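Local coordinates for protein polyprenyl synthetase (Nonlabens dokdonensis, PDB 6KD7) that probably catalyses magnesium-dependent prenyl chain elongation, producing geranylgeranyl pyrophosphate, at residues S50-M53 and T57-D60; S293-A298 and Q321-K326; E303-A308 and K313-F318. All blocks are in the same frame, centred on the assembly; numbering follows the deposited sequence.

Overall arrangement
Contacts 1 and 3 abut, their centres 15 Å apart: the sulfur of Met53, SD, lies 3.6 Å from Leu315 CD2, and Met53 O is 3.7 Å from Ile307 CG2. Contacts 2 and 3 have centres 13 Å apart and share helix 309-322. Contact 3 joins the loop before this helix to the helix itself, whereas contact 2 ties the end of the helix back to helix 283-303, so 303-308 and 313-318 fall between the two segments of contact 2. Contacts 1 and 2 do not touch; their nearest atoms are about 10 Å apart. Contact 2 approaches the pocket, with the Met323 side chain about 11 Å from the bound pyrophosphate.

Contact 1: residues S50-M53 and T57-D60; sequences SAEM and TAKD
Glu52 extends to Ala58 at the start of helix 58-82 and sets its carboxylate beside it, with OE2 3.9 Å from Ala58 CB. The reach follows from the torsions: CG stands anti to the carbonyl carbon (chi1 -75°) and the chain is extended beyond it. At the preceding residue, the methyl of Ala51 points directly at the other segment and meets backbone, its CB lying 4.0 Å from Thr57 O. The direct contacts are therefore van der Waals in character, and the polar link runs through a water. This water donates to Glu52 OE2 at 2.5 Å, shorter than usual and so of uncertain exact length, and accepts from Ala58 N at 2.8 Å, while Glu52 OE1 is held by Asn2 N.

At Thr57 the bond from CA to CB leads away from 50-53, and OG1 caps the helix that follows. It accepts from Asp60 N at 3.0 Å, and in return Thr57 N donates to Asp60 OD2 at 3.3 Å. The latter bond is nearly straight (172°) although the donor stands 47° out of the carboxylate plane. Together the two bonds form a capping box. Leu7, on helix 4-18, packs on both Glu52 and Ala58. The capping box thus accounts for Asp60 N and the water for the Ala58 N-H, while the Glu52 carboxylate charge would probably suit the N-terminal end of the helix.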
ATOM      1  N   SER A  50       1.164  37.760  34.838  1.00 32.25           N
ATOM      2  CA  SER A  50       1.165  39.125  34.246  1.00 33.50           C
ATOM      3  C   SER A  50       0.034  39.938  34.888  1.00 34.79           C
ATOM      4  O   SER A  50       0.271  41.048  35.353  1.00 35.55           O
ATOM      5  CB  SER A  50       0.975  39.078  32.764  1.00 35.52           C
ATOM      6  OG  SER A  50       1.269  40.332  32.172  1.00 34.59           O
ATOM      7  N   ALA A  51      -1.156  39.370  34.902  1.00 29.97           N
ATOM      8  CA  ALA A  51      -2.342  39.965  35.505  1.00 34.75           C
ATOM      9  C   ALA A  51      -1.984  40.382  36.949  1.00 38.82           C
ATOM     10  O   ALA A  51      -2.035  41.569  37.219  1.00 33.25           O
ATOM     11  CB  ALA A  51      -3.482  38.996  35.430  1.00 32.90           C
ATOM     12  N   GLU A  52      -1.573  39.456  37.810  1.00 38.00           N
ATOM     13  CA  GLU A  52      -1.295  39.738  39.245  1.00 39.50           C
ATOM     14  C   GLU A  52      -0.250  40.857  39.392  1.00 41.76           C
ATOM     15  O   GLU A  52      -0.561  41.863  40.033  1.00 48.91           O
ATOM     16  CB  GLU A  52      -0.843  38.477  39.954  1.00 34.66           C
ATOM     17  CG  GLU A  52      -1.989  37.545  40.203  1.00 38.42           C
ATOM     18  CD  GLU A  52      -1.588  36.320  41.012  1.00 41.60           C
ATOM     19  OE1 GLU A  52      -0.357  36.018  41.065  1.00 36.33           O
ATOM     20  OE2 GLU A  52      -2.505  35.672  41.565  1.00 37.41           O
ATOM     21  N   MET A  53       0.905  40.707  38.769  1.00 36.46           N
ATOM     22  CA  MET A  53       1.990  41.698  38.785  1.00 37.82           C
ATOM     23  C   MET A  53       1.478  43.095  38.466  1.00 39.19           C
ATOM     24  O   MET A  53       2.181  44.034  38.827  1.00 39.00           O
ATOM     25  CB  MET A  53       3.031  41.405  37.717  1.00 43.61           C
ATOM     26  CG  MET A  53       3.924  40.242  38.061  1.00 59.21           C
ATOM     27  SD  MET A  53       4.989  39.675  36.659  1.00 69.88           S
ATOM     28  CE  MET A  53       4.703  40.949  35.424  1.00 39.99           C
ATOM     29  N   THR A  57      -6.555  40.331  39.428  1.00 33.51           N
ATOM     30  CA  THR A  57      -6.542  38.955  39.968  1.00 37.77           C
ATOM     31  C   THR A  57      -6.325  37.901  38.868  1.00 41.52           C
ATOM     32  O   THR A  57      -6.688  38.126  37.683  1.00 34.75           O
ATOM     33  CB  THR A  57      -7.850  38.672  40.711  1.00 43.33           C
ATOM     34  OG1 THR A  57      -8.964  38.866  39.843  1.00 40.13           O
ATOM     35  CG2 THR A  57      -8.000  39.613  41.886  1.00 44.80           C
ATOM     36  N   ALA A  58      -5.817  36.754  39.292  1.00 39.27           N
ATOM     37  CA  ALA A  58      -5.859  35.487  38.551  1.00 40.88           C
ATOM     38  C   ALA A  58      -7.277  35.279  38.045  1.00 42.97           C
ATOM     39  O   ALA A  58      -7.443  34.952  36.845  1.00 39.84           O
ATOM     40  CB  ALA A  58      -5.449  34.341  39.424  1.00 40.39           C
ATOM     41  N   LYS A  59      -8.252  35.435  38.929  1.00 39.42           N
ATOM     42  CA  LYS A  59      -9.660  35.151  38.578  1.00 44.08           C
ATOM     43  C   LYS A  59     -10.071  36.044  37.408  1.00 42.68           C
ATOM     44  O   LYS A  59     -10.785  35.563  36.541  1.00 36.09           O
ATOM     45  CB  LYS A  59     -10.553  35.372  39.798  1.00 48.93           C
ATOM     46  CG  LYS A  59     -12.041  35.205  39.540  1.00 60.02           C
ATOM     47  CD  LYS A  59     -12.913  35.682  40.674  1.00 72.45           C
ATOM     48  CE  LYS A  59     -14.336  35.954  40.239  1.00 80.66           C
ATOM     49  NZ  LYS A  59     -15.252  36.078  41.396  1.00 91.92           N
ATOM     50  N   ASP A  60      -9.593  37.281  37.382  1.00 37.96           N
ATOM     51  CA  ASP A  60     -10.010  38.203  36.299  1.00 41.15           C
ATOM     52  C   ASP A  60      -9.435  37.674  34.976  1.00 39.94           C
ATOM     53  O   ASP A  60     -10.176  37.670  33.994  1.00 36.71           O
ATOM     54  CB  ASP A  60      -9.539  39.656  36.452  1.00 48.06           C
ATOM     55  CG  ASP A  60     -10.153  40.475  37.589  1.00 57.88           C
ATOM     56  OD1 ASP A  60     -11.369  40.235  37.905  1.00 48.70           O
ATOM     57  OD2 ASP A  60      -9.383  41.339  38.166  1.00 49.07           O
TER
HETATM   58  O   HOH W   1      -4.726  36.841  41.905  1.00 38.32           O

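Contact 2: residues S293-A298 and Q321-K326; sequences SYTQKA and QLMGRK
Thr295 OG1 has two hydrogen-bond partners, Ile291 O within its own helix and a water at 2.9 Å, and Met323 CG packs against it at 3.5 Å. The same water accepts from Arg325 NH1 at 3.2 Å, lying in the guanidinium plane at its edge, and so bridges the two segments. Chi1 of -56° sets Thr295 OG1 beside the backbone N, against Met323, and leaves CG2 anti to that N, next to Arg325. The Thr295 and Arg325 side chains pass each other in opposite directions, CG2 lying 3.8 Å from NH1, oblique to the guanidinium. At the guanidinium edge Gln296 NE2 stands 3.7 Å from Arg325 NH2; the side chains cross at about a right angle, with amide and guanidinium planes 48° apart. Both are N-H donors, so the approach is not a hydrogen bond; Glu292 accepts from both side chains, through a salt bridge from OE1 to Arg325 NH1 and a weak hydrogen bond from OE2 to Gln296 NE2. The chain comes back to helix 283-303 through a Schellman motif ending helix 309-322: Gly324, at positive phi, is the C-prime residue, its N bonded to Gln321 O, and Arg325 N is hydrogen-bonded to the O of the residue before Gln321.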
ATOM      1  N   SER A 293      22.514  34.410  26.271  1.00 30.70           N
ATOM      2  CA  SER A 293      22.363  35.777  25.747  1.00 34.23           C
ATOM      3  C   SER A 293      20.879  36.183  25.740  1.00 41.58           C
ATOM      4  O   SER A 293      20.557  37.309  26.179  1.00 41.86           O
ATOM      5  CB  SER A 293      22.999  35.841  24.419  1.00 32.32           C
ATOM      6  OG  SER A 293      22.713  37.085  23.812  1.00 35.40           O
ATOM      7  N   TYR A 294      19.999  35.303  25.266  1.00 39.07           N
ATOM      8  CA  TYR A 294      18.544  35.600  25.277  1.00 34.04           C
ATOM      9  C   TYR A 294      18.032  35.690  26.716  1.00 33.70           C
ATOM     10  O   TYR A 294      17.150  36.486  26.974  1.00 30.76           O
ATOM     11  CB  TYR A 294      17.746  34.636  24.403  1.00 32.35           C
ATOM     12  CG  TYR A 294      17.825  34.972  22.942  1.00 30.31           C
ATOM     13  CD1 TYR A 294      17.179  36.081  22.434  1.00 29.67           C
ATOM     14  CD2 TYR A 294      18.571  34.201  22.075  1.00 32.57           C
ATOM     15  CE1 TYR A 294      17.261  36.412  21.096  1.00 29.32           C
ATOM     16  CE2 TYR A 294      18.658  34.512  20.732  1.00 33.61           C
ATOM     17  CZ  TYR A 294      18.004  35.624  20.243  1.00 33.01           C
ATOM     18  OH  TYR A 294      18.088  35.933  18.926  1.00 36.55           O
ATOM     19  N   THR A 295      18.538  34.830  27.595  1.00 34.45           N
ATOM     20  CA  THR A 295      18.094  34.863  29.008  1.00 34.40           C
ATOM     21  C   THR A 295      18.467  36.212  29.623  1.00 37.30           C
ATOM     22  O   THR A 295      17.620  36.794  30.274  1.00 38.12           O
ATOM     23  CB  THR A 295      18.696  33.711  29.812  1.00 40.19           C
ATOM     24  OG1 THR A 295      18.353  32.496  29.156  1.00 39.99           O
ATOM     25  CG2 THR A 295      18.178  33.668  31.230  1.00 39.09           C
ATOM     26  N   GLN A 296      19.676  36.700  29.361  1.00 38.85           N
ATOM     27  CA  GLN A 296      20.122  38.000  29.913  1.00 40.13           C
ATOM     28  C   GLN A 296      19.227  39.105  29.353  1.00 42.68           C
ATOM     29  O   GLN A 296      18.752  39.915  30.139  1.00 41.70           O
ATOM     30  CB  GLN A 296      21.601  38.235  29.611  1.00 40.57           C
ATOM     31  CG  GLN A 296      22.533  37.378  30.456  1.00 49.81           C
ATOM     32  CD  GLN A 296      22.217  37.398  31.933  1.00 55.35           C
ATOM     33  OE1 GLN A 296      21.939  38.436  32.513  1.00 59.33           O
ATOM     34  NE2 GLN A 296      22.269  36.238  32.561  1.00 54.17           N
ATOM     35  N   LYS A 297      18.913  39.045  28.063  1.00 36.15           N
ATOM     36  CA  LYS A 297      18.050  40.069  27.430  1.00 35.07           C
ATOM     37  C   LYS A 297      16.698  40.062  28.146  1.00 34.61           C
ATOM     38  O   LYS A 297      16.173  41.137  28.403  1.00 33.48           O
ATOM     39  CB  LYS A 297      17.849  39.734  25.951  1.00 38.65           C
ATOM     40  CG  LYS A 297      19.075  39.898  25.069  1.00 45.15           C
ATOM     41  CD  LYS A 297      18.736  39.876  23.604  1.00 55.66           C
ATOM     42  CE  LYS A 297      19.902  40.206  22.700  1.00 62.35           C
ATOM     43  NZ  LYS A 297      19.432  40.737  21.402  1.00 71.72           N
ATOM     44  N   ALA A 298      16.188  38.877  28.467  1.00 33.23           N
ATOM     45  CA  ALA A 298      14.900  38.732  29.177  1.00 34.38           C
ATOM     46  C   ALA A 298      15.006  39.329  30.585  1.00 36.97           C
ATOM     47  O   ALA A 298      14.055  39.969  31.010  1.00 33.65           O
ATOM     48  CB  ALA A 298      14.511  37.284  29.234  1.00 33.68           C
ATOM     49  N   GLN A 321      14.675  29.483  36.573  1.00 38.28           N
ATOM     50  CA  GLN A 321      14.244  28.083  36.783  1.00 43.88           C
ATOM     51  C   GLN A 321      13.825  27.451  35.446  1.00 48.00           C
ATOM     52  O   GLN A 321      14.166  26.297  35.231  1.00 47.43           O
ATOM     53  CB  GLN A 321      13.095  28.055  37.785  1.00 49.08           C
ATOM     54  CG  GLN A 321      12.590  26.655  38.088  1.00 67.87           C
ATOM     55  CD  GLN A 321      11.203  26.645  38.681  1.00 86.14           C
ATOM     56  OE1 GLN A 321      10.951  27.224  39.734  1.00 85.44           O
ATOM     57  NE2 GLN A 321      10.284  25.975  38.003  1.00 96.01           N
ATOM     58  N   LEU A 322      13.154  28.203  34.572  1.00 45.14           N
ATOM     59  CA  LEU A 322      12.608  27.672  33.293  1.00 40.10           C
ATOM     60  C   LEU A 322      13.783  27.189  32.443  1.00 39.74           C
ATOM     61  O   LEU A 322      13.655  26.133  31.836  1.00 37.98           O
ATOM     62  CB  LEU A 322      11.834  28.765  32.544  1.00 41.72           C
ATOM     63  CG  LEU A 322      11.145  28.323  31.251  1.00 40.26           C
ATOM     64  CD1 LEU A 322      10.025  27.330  31.525  1.00 38.71           C
ATOM     65  CD2 LEU A 322      10.622  29.523  30.482  1.00 38.34           C
ATOM     66  N   MET A 323      14.907  27.895  32.511  1.00 35.98           N
ATOM     67  CA  MET A 323      16.112  27.652  31.678  1.00 38.30           C
ATOM     68  C   MET A 323      17.053  26.657  32.366  1.00 42.75           C
ATOM     69  O   MET A 323      18.223  26.618  32.010  1.00 43.98           O
ATOM     70  CB  MET A 323      16.845  28.971  31.435  1.00 38.57           C
ATOM     71  CG  MET A 323      16.871  29.404  29.988  1.00 48.01           C
ATOM     72  SD  MET A 323      15.308  29.258  29.126  1.00 43.28           S
ATOM     73  CE  MET A 323      14.452  30.709  29.722  1.00 57.38           C
ATOM     74  N   GLY A 324      16.528  25.904  33.326  1.00 45.22           N
ATOM     75  CA  GLY A 324      17.258  24.897  34.129  1.00 57.92           C
ATOM     76  C   GLY A 324      18.462  25.446  34.899  1.00 68.63           C
ATOM     77  O   GLY A 324      19.392  24.653  35.137  1.00 79.35           O
ATOM     78  N   ARG A 325      18.457  26.732  35.288  1.00 79.36           N
ATOM     79  CA  ARG A 325      19.466  27.392  36.176  1.00 83.25           C
ATOM     80  C   ARG A 325      18.875  27.557  37.596  1.00 91.92           C
ATOM     81  O   ARG A 325      17.703  27.168  37.833  1.00 83.19           O
ATOM     82  CB  ARG A 325      19.920  28.733  35.579  1.00 71.31           C
ATOM     83  CG  ARG A 325      20.706  28.624  34.280  1.00 67.87           C
ATOM     84  CD  ARG A 325      20.805  29.934  33.506  1.00 75.41           C
ATOM     85  NE  ARG A 325      21.624  30.971  34.159  1.00 83.91           N
ATOM     86  CZ  ARG A 325      21.992  32.165  33.638  1.00 79.62           C
ATOM     87  NH1 ARG A 325      21.631  32.540  32.419  1.00 77.19           N
ATOM     88  NH2 ARG A 325      22.727  33.000  34.358  1.00 76.90           N
ATOM     89  N   LYS A 326      19.666  28.102  38.516  1.00111.22           N
ATOM     90  CA  LYS A 326      19.179  28.235  39.912  1.00114.91           C
ATOM     91  C   LYS A 326      19.032  29.713  40.274  1.00106.33           C
ATOM     92  O   LYS A 326      19.665  30.554  39.620  1.00 91.79           O
ATOM     93  CB  LYS A 326      20.036  27.426  40.891  1.00117.93           C
ATOM     94  CG  LYS A 326      19.303  26.980  42.148  1.00122.49           C
ATOM     95  CD  LYS A 326      19.887  25.736  42.783  1.00116.92           C
ATOM     96  CE  LYS A 326      19.615  24.481  41.983  1.00115.19           C
ATOM     97  NZ  LYS A 326      19.976  23.261  42.742  1.00119.65           N
TER
HETATM   98  O   HOH W   2      20.009  30.567  30.485  1.00 47.13           O

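Contact 3: residues E303-A308 and K313-F318; sequences EELSIA and KQLTDF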
ATOM      1  N   GLU A 303      13.826  44.127  34.438  1.00 41.90           N
ATOM      2  CA  GLU A 303      14.303  45.299  35.207  1.00 46.28           C
ATOM      3  C   GLU A 303      13.499  46.527  34.755  1.00 49.39           C
ATOM      4  O   GLU A 303      13.322  47.403  35.574  1.00 45.84           O
ATOM      5  CB  GLU A 303      15.799  45.551  35.009  1.00 48.70           C
ATOM      6  CG  GLU A 303      16.704  44.646  35.828  1.00 58.94           C
ATOM      7  CD  GLU A 303      18.147  44.487  35.319  1.00 69.05           C
ATOM      8  OE1 GLU A 303      18.632  45.360  34.539  1.00 58.94           O
ATOM      9  OE2 GLU A 303      18.789  43.457  35.677  1.00 72.98           O
ATOM     10  N   GLU A 304      13.058  46.584  33.499  1.00 42.28           N
ATOM     11  CA  GLU A 304      12.379  47.800  32.974  1.00 39.52           C
ATOM     12  C   GLU A 304      10.854  47.750  33.071  1.00 36.32           C
ATOM     13  O   GLU A 304      10.226  48.732  32.697  1.00 35.47           O
ATOM     14  CB  GLU A 304      12.826  48.054  31.541  1.00 45.73           C
ATOM     15  CG  GLU A 304      14.308  48.329  31.444  1.00 56.15           C
ATOM     16  CD  GLU A 304      14.824  48.385  30.021  1.00 72.23           C
ATOM     17  OE1 GLU A 304      13.990  48.437  29.097  1.00 77.07           O
ATOM     18  OE2 GLU A 304      16.052  48.364  29.846  1.00 75.96           O
ATOM     19  N   LEU A 305      10.288  46.656  33.555  1.00 34.02           N
ATOM     20  CA  LEU A 305       8.814  46.570  33.650  1.00 38.25           C
ATOM     21  C   LEU A 305       8.307  47.477  34.773  1.00 43.49           C
ATOM     22  O   LEU A 305       9.023  47.672  35.751  1.00 35.91           O
ATOM     23  CB  LEU A 305       8.437  45.114  33.914  1.00 36.27           C
ATOM     24  CG  LEU A 305       8.682  44.163  32.748  1.00 38.35           C
ATOM     25  CD1 LEU A 305       8.480  42.732  33.185  1.00 35.73           C
ATOM     26  CD2 LEU A 305       7.772  44.499  31.585  1.00 38.88           C
ATOM     27  N   SER A 306       7.086  47.980  34.622  1.00 36.71           N
ATOM     28  CA  SER A 306       6.436  48.806  35.662  1.00 34.09           C
ATOM     29  C   SER A 306       5.729  47.872  36.644  1.00 29.16           C
ATOM     30  O   SER A 306       4.512  47.806  36.627  1.00 28.10           O
ATOM     31  CB  SER A 306       5.495  49.784  35.038  1.00 38.77           C
ATOM     32  OG  SER A 306       4.950  50.635  36.017  1.00 40.22           O
ATOM     33  N   ILE A 307       6.508  47.150  37.442  1.00 32.13           N
ATOM     34  CA  ILE A 307       5.997  46.188  38.460  1.00 32.39           C
ATOM     35  C   ILE A 307       6.831  46.353  39.739  1.00 28.01           C
ATOM     36  O   ILE A 307       7.902  46.940  39.664  1.00 25.43           O
ATOM     37  CB  ILE A 307       6.041  44.739  37.937  1.00 36.32           C
ATOM     38  CG1 ILE A 307       7.467  44.283  37.634  1.00 37.39           C
ATOM     39  CG2 ILE A 307       5.133  44.546  36.740  1.00 37.26           C
ATOM     40  CD1 ILE A 307       7.550  42.895  37.083  1.00 40.62           C
ATOM     41  N   ALA A 308       6.314  45.876  40.868  1.00 28.99           N
ATOM     42  CA  ALA A 308       7.006  45.970  42.171  1.00 34.97           C
ATOM     43  C   ALA A 308       8.287  45.133  42.152  1.00 39.95           C
ATOM     44  O   ALA A 308       8.282  44.081  41.531  1.00 41.55           O
ATOM     45  CB  ALA A 308       6.074  45.497  43.249  1.00 32.73           C
ATOM     46  N   LYS A 313      11.702  40.062  41.091  1.00 39.23           N
ATOM     47  CA  LYS A 313      12.487  38.963  41.702  1.00 48.00           C
ATOM     48  C   LYS A 313      11.805  37.631  41.392  1.00 44.77           C
ATOM     49  O   LYS A 313      12.490  36.701  40.995  1.00 49.53           O
ATOM     50  CB  LYS A 313      12.578  39.144  43.217  1.00 52.22           C
ATOM     51  CG  LYS A 313      13.501  38.159  43.921  1.00 62.84           C
ATOM     52  CD  LYS A 313      12.952  37.616  45.218  1.00 82.86           C
ATOM     53  CE  LYS A 313      13.968  36.782  45.968  1.00 89.67           C
ATOM     54  NZ  LYS A 313      13.458  36.316  47.278  1.00 99.41           N
ATOM     55  N   GLN A 314      10.488  37.579  41.547  1.00 44.67           N
ATOM     56  CA  GLN A 314       9.711  36.350  41.268  1.00 44.82           C
ATOM     57  C   GLN A 314       9.901  36.006  39.780  1.00 46.83           C
ATOM     58  O   GLN A 314      10.254  34.867  39.482  1.00 39.49           O
ATOM     59  CB  GLN A 314       8.264  36.504  41.705  1.00 50.29           C
ATOM     60  CG  GLN A 314       8.123  36.292  43.208  1.00 61.84           C
ATOM     61  CD  GLN A 314       6.792  36.737  43.762  1.00 66.14           C
ATOM     62  OE1 GLN A 314       5.736  36.437  43.204  1.00 58.03           O
ATOM     63  NE2 GLN A 314       6.844  37.450  44.881  1.00 74.45           N
ATOM     64  N   LEU A 315       9.762  36.983  38.893  1.00 41.55           N
ATOM     65  CA  LEU A 315       9.821  36.757  37.433  1.00 44.00           C
ATOM     66  C   LEU A 315      11.247  36.364  37.071  1.00 42.50           C
ATOM     67  O   LEU A 315      11.399  35.580  36.138  1.00 35.39           O
ATOM     68  CB  LEU A 315       9.436  38.033  36.699  1.00 43.94           C
ATOM     69  CG  LEU A 315       8.622  37.866  35.430  1.00 45.52           C
ATOM     70  CD1 LEU A 315       7.424  36.960  35.664  1.00 46.97           C
ATOM     71  CD2 LEU A 315       8.173  39.246  34.933  1.00 45.14           C
ATOM     72  N   THR A 316      12.239  36.949  37.742  1.00 39.83           N
ATOM     73  CA  THR A 316      13.662  36.723  37.417  1.00 39.18           C
ATOM     74  C   THR A 316      13.988  35.271  37.775  1.00 41.86           C
ATOM     75  O   THR A 316      14.617  34.591  36.959  1.00 40.28           O
ATOM     76  CB  THR A 316      14.601  37.713  38.107  1.00 33.34           C
ATOM     77  OG1 THR A 316      14.467  38.989  37.495  1.00 33.94           O
ATOM     78  CG2 THR A 316      16.059  37.320  37.982  1.00 31.87           C
ATOM     79  N   ASP A 317      13.515  34.827  38.926  1.00 37.66           N
ATOM     80  CA  ASP A 317      13.694  33.449  39.425  1.00 39.82           C
ATOM     81  C   ASP A 317      12.943  32.487  38.519  1.00 41.28           C
ATOM     82  O   ASP A 317      13.431  31.375  38.327  1.00 43.54           O
ATOM     83  CB  ASP A 317      13.161  33.263  40.851  1.00 39.08           C
ATOM     84  CG  ASP A 317      14.070  33.922  41.890  1.00 49.30           C
ATOM     85  OD1 ASP A 317      15.234  34.318  41.498  1.00 41.97           O
ATOM     86  OD2 ASP A 317      13.609  34.069  43.080  1.00 50.25           O
ATOM     87  N   PHE A 318      11.734  32.832  38.102  1.00 36.92           N
ATOM     88  CA  PHE A 318      10.923  31.932  37.246  1.00 37.60           C
ATOM     89  C   PHE A 318      11.662  31.711  35.909  1.00 37.88           C
ATOM     90  O   PHE A 318      11.775  30.591  35.471  1.00 42.23           O
ATOM     91  CB  PHE A 318       9.523  32.489  37.077  1.00 37.20           C
ATOM     92  CG  PHE A 318       8.794  31.914  35.899  1.00 35.60           C
ATOM     93  CD1 PHE A 318       8.951  32.473  34.647  1.00 35.92           C
ATOM     94  CD2 PHE A 318       7.941  30.840  36.057  1.00 38.48           C
ATOM     95  CE1 PHE A 318       8.257  31.963  33.571  1.00 35.17           C
ATOM     96  CE2 PHE A 318       7.287  30.307  34.966  1.00 39.27           C
ATOM     97  CZ  PHE A 318       7.448  30.874  33.732  1.00 35.22           C
TER
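No flat group takes part in the meeting of Leu305 with Leu315, which is made by branched methyl ends; beside it, Tyr54 packs on Leu305 and Ile307, and Tyr197 on Leu315. Leu315 CD2 is the shared point of contact, 3.9 Å from Leu305 CD1 and a looser 4.3 Å from Ile307 CD1. The two leucines cross at about a right angle, so they touch at methyls and do not run alongside each other. In Leu315, chi1 of -143°, off a staggered value, and chi2 of 50° carry CD2 to Leu305 CD1. At Leu305 and Ile307 the bond from CA to CB is directed toward helix 309-322. An inverse gamma turn centred on Ser306, with a weak 3.1 Å bond from Ile307 N to Leu305 O, lies between these two residues. Ile302 and Met49 add further apolar packing on Leu315, so three other helices, 42-54, 188-215 and 283-303, converge there with the loop. Between the leucines and Ile307 the attraction is apolar and probably owes most to burial; polar anchoring of the loop comes from outside the contact, through hydrogen bonds of Glu303 O to Lys312 NZ, on helix 309-322, and of Ser306 N to Glu190 OE2.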